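Local coordinates for mandelate racemase/muconate lactonizing enzyme family protein (PDB 2QDE) that belongs to the mandelate racemase/muconate lactonizing enzyme family, with an enolase-type N-terminal domain and a barrel domain, and binds a barium ion in this structure, at residues A[13-18]-A[375-380]. Residues are numbered along the deposited sequence; the frame is centred on the assembly and turned at random.
Sequences ISTPMK and RRLVTP
Ser14 OG is held by two hydrogen bonds. Ser14 OG accepts one from Thr379 OG1 at 2.8 Å. The other joins it to Asp32 OD1 on the neighbouring strand 31-40, while Gln62 NE2 gives Thr379 OG1 a second bond of its own. In both Ser14 and Thr379 the hydroxyl stands anti to its own carbonyl carbon, beside the backbone N. Ser14 OG comes in across the branched end of Thr379. It is bonded to OG1 there, and Thr379 CG2 lies 3.3 Å from Ser14 OG.

The backbones meet beside this pair. Ser14 N donates to Leu377 O at 2.8 Å. The bond is straight at the hydrogen (167°) and arrives nearly along the C=O axis (162°). Leu377 O also receives a CA-H contact from Ile13 CA at 3.3 Å. Thr379 is backbone-bonded to Pro12, so bonds on either side bracket Ile13 and Val378. Those two are bridged once, locally as an antiparallel non-hydrogen-bonded pair. The chains then run off at a steep angle, about 103°.

Leu377 gives the contact its apolar part and has the largest buried area. Its CG lies anti to the carbonyl carbon, and the isobutyl group leans over the strand. Leu377 CD1 lies 3.8 Å from Thr15 OG1. Leu377 CD2 reaches Pro16 CD at 4.1 Å, and the leucine crosses both side chains obliquely.

The contact joins the end of strand 5-15 to the turn that leaves helix 371-377. Here the late chain returns to the N-terminal domain's sheet, where strand 385-387 pairs antiparallel with 5-15, as in the two-domain enolase superfamily fold. Both buried hydroxyls have two partners. The Asp32 carboxylate would favour a Ser14 proton pointing its way, consistent with a one-way chain of donors from Gln62 to Asp32.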
ATOM      1  N   ILE A  13      -2.206   1.412  50.019  1.00 19.26           N
ATOM      2  CA  ILE A  13      -1.406   2.411  50.714  1.00 20.42           C
ATOM      3  C   ILE A  13      -1.441   3.789  50.061  1.00 20.00           C
ATOM      4  O   ILE A  13      -1.709   3.934  48.862  1.00 19.24           O
ATOM      5  CB  ILE A  13       0.084   1.979  50.841  1.00 21.66           C
ATOM      6  CG1 ILE A  13       0.674   1.703  49.460  1.00 21.29           C
ATOM      7  CG2 ILE A  13       0.203   0.741  51.728  1.00 20.20           C
ATOM      8  CD1 ILE A  13       2.205   1.566  49.470  1.00 21.51           C
ATOM      9  N   SER A  14      -1.185   4.804  50.874  1.00 19.27           N
ATOM     10  CA  SER A  14      -1.149   6.178  50.401  1.00 20.38           C
ATOM     11  C   SER A  14       0.158   6.767  50.924  1.00 20.95           C
ATOM     12  O   SER A  14       0.344   6.900  52.130  1.00 19.40           O
ATOM     13  CB  SER A  14      -2.346   6.967  50.940  1.00 19.26           C
ATOM     14  OG  SER A  14      -3.566   6.494  50.390  1.00 19.96           O
ATOM     15  N   THR A  15       1.060   7.114  50.011  1.00 21.22           N
ATOM     16  CA  THR A  15       2.358   7.660  50.393  1.00 20.72           C
ATOM     17  C   THR A  15       2.502   9.163  50.152  1.00 22.96           C
ATOM     18  O   THR A  15       2.379   9.640  49.028  1.00 22.62           O
ATOM     19  CB  THR A  15       3.486   6.934  49.641  1.00 20.51           C
ATOM     20  OG1 THR A  15       3.337   5.525  49.822  1.00 21.26           O
ATOM     21  CG2 THR A  15       4.847   7.365  50.166  1.00 20.81           C
ATOM     22  N   PRO A  16       2.762   9.929  51.224  1.00 24.37           N
ATOM     23  CA  PRO A  16       2.922  11.381  51.102  1.00 25.36           C
ATOM     24  C   PRO A  16       4.221  11.729  50.371  1.00 27.12           C
ATOM     25  O   PRO A  16       5.217  11.013  50.479  1.00 25.56           O
ATOM     26  CB  PRO A  16       2.957  11.854  52.557  1.00 26.04           C
ATOM     27  CG  PRO A  16       2.234  10.763  53.312  1.00 26.05           C
ATOM     28  CD  PRO A  16       2.738   9.521  52.640  1.00 24.60           C
ATOM     29  N   MET A  17       4.202  12.837  49.638  1.00 29.39           N
ATOM     30  CA  MET A  17       5.367  13.306  48.896  1.00 31.13           C
ATOM     31  C   MET A  17       6.194  14.300  49.716  1.00 32.84           C
ATOM     32  O   MET A  17       5.660  14.993  50.595  1.00 32.66           O
ATOM     33  CB  MET A  17       4.908  13.988  47.603  1.00 31.77           C
ATOM     34  CG  MET A  17       4.114  13.088  46.675  1.00 32.87           C
ATOM     35  SD  MET A  17       5.157  12.084  45.603  1.00 34.38           S
ATOM     36  CE  MET A  17       5.050  13.001  44.099  1.00 34.11           C
ATOM     37  N   LYS A  18       7.491  14.363  49.409  1.00 33.36           N
ATOM     38  CA  LYS A  18       8.448  15.275  50.050  1.00 34.79           C
ATOM     39  C   LYS A  18       9.087  14.724  51.319  1.00 34.75           C
ATOM     40  O   LYS A  18      10.275  14.958  51.582  1.00 35.37           O
ATOM     41  CB  LYS A  18       7.790  16.627  50.354  1.00 34.25           C
ATOM     42  CG  LYS A  18       7.363  17.427  49.125  1.00 34.64           C
ATOM     43  CD  LYS A  18       8.549  17.927  48.317  1.00 35.59           C
ATOM     44  CE  LYS A  18       8.104  18.964  47.288  1.00 36.78           C
ATOM     45  NZ  LYS A  18       7.306  20.055  47.941  1.00 38.62           N
ATOM     46  N   ARG A 375       1.952  -0.475  57.664  1.00 22.01           N
ATOM     47  CA  ARG A 375       0.705  -0.325  58.402  1.00 23.63           C
ATOM     48  C   ARG A 375       0.350   1.148  58.571  1.00 22.12           C
ATOM     49  O   ARG A 375      -0.813   1.516  58.456  1.00 24.13           O
ATOM     50  CB  ARG A 375       0.796  -0.999  59.773  1.00 24.51           C
ATOM     51  CG  ARG A 375       0.583  -2.496  59.731  1.00 27.08           C
ATOM     52  CD  ARG A 375       0.492  -3.069  61.134  1.00 29.49           C
ATOM     53  NE  ARG A 375       1.801  -3.133  61.782  1.00 31.06           N
ATOM     54  CZ  ARG A 375       2.725  -4.056  61.518  1.00 31.00           C
ATOM     55  NH1 ARG A 375       2.490  -5.000  60.617  1.00 30.84           N
ATOM     56  NH2 ARG A 375       3.888  -4.035  62.157  1.00 31.10           N
ATOM     57  N   ARG A 376       1.350   1.990  58.826  1.00 21.29           N
ATOM     58  CA  ARG A 376       1.100   3.416  58.996  1.00 21.56           C
ATOM     59  C   ARG A 376       0.636   4.105  57.714  1.00 21.72           C
ATOM     60  O   ARG A 376      -0.049   5.129  57.773  1.00 20.55           O
ATOM     61  CB  ARG A 376       2.353   4.132  59.528  1.00 23.43           C
ATOM     62  CG  ARG A 376       2.642   3.881  61.003  1.00 27.10           C
ATOM     63  CD  ARG A 376       3.681   4.853  61.552  1.00 30.89           C
ATOM     64  NE  ARG A 376       5.041   4.546  61.121  1.00 33.35           N
ATOM     65  CZ  ARG A 376       5.757   3.527  61.589  1.00 36.20           C
ATOM     66  NH1 ARG A 376       5.242   2.711  62.513  1.00 36.93           N
ATOM     67  NH2 ARG A 376       6.989   3.317  61.136  1.00 36.74           N
ATOM     68  N   LEU A 377       0.990   3.547  56.559  1.00 19.24           N
ATOM     69  CA  LEU A 377       0.608   4.164  55.289  1.00 19.64           C
ATOM     70  C   LEU A 377      -0.677   3.639  54.650  1.00 20.32           C
ATOM     71  O   LEU A 377      -1.059   4.099  53.577  1.00 19.59           O
ATOM     72  CB  LEU A 377       1.755   4.055  54.273  1.00 19.10           C
ATOM     73  CG  LEU A 377       3.090   4.743  54.613  1.00 20.61           C
ATOM     74  CD1 LEU A 377       4.020   4.651  53.409  1.00 21.63           C
ATOM     75  CD2 LEU A 377       2.877   6.202  54.978  1.00 21.30           C
ATOM     76  N   VAL A 378      -1.346   2.686  55.294  1.00 18.95           N
ATOM     77  CA  VAL A 378      -2.589   2.160  54.740  1.00 18.40           C
ATOM     78  C   VAL A 378      -3.559   3.321  54.500  1.00 19.56           C
ATOM     79  O   VAL A 378      -3.742   4.179  55.358  1.00 18.53           O
ATOM     80  CB  VAL A 378      -3.223   1.117  55.687  1.00 18.98           C
ATOM     81  CG1 VAL A 378      -4.550   0.607  55.115  1.00 19.64           C
ATOM     82  CG2 VAL A 378      -2.254  -0.039  55.886  1.00 18.97           C
ATOM     83  N   THR A 379      -4.156   3.348  53.311  1.00 19.10           N
ATOM     84  CA  THR A 379      -5.086   4.400  52.918  1.00 17.95           C
ATOM     85  C   THR A 379      -6.247   4.564  53.903  1.00 19.22           C
ATOM     86  O   THR A 379      -6.946   3.601  54.222  1.00 18.20           O
ATOM     87  CB  THR A 379      -5.665   4.109  51.507  1.00 17.61           C
ATOM     88  OG1 THR A 379      -4.590   3.926  50.574  1.00 17.86           O
ATOM     89  CG2 THR A 379      -6.546   5.260  51.041  1.00 16.32           C
ATOM     90  N   PRO A 380      -6.464   5.796  54.400  1.00 19.67           N
ATOM     91  CA  PRO A 380      -7.552   6.062  55.350  1.00 20.67           C
ATOM     92  C   PRO A 380      -8.901   5.589  54.814  1.00 22.10           C
ATOM     93  O   PRO A 380      -9.230   5.837  53.653  1.00 23.19           O
ATOM     94  CB  PRO A 380      -7.507   7.582  55.513  1.00 21.81           C
ATOM     95  CG  PRO A 380      -6.044   7.895  55.336  1.00 22.03           C
ATOM     96  CD  PRO A 380      -5.664   7.013  54.160  1.00 20.39           C
TER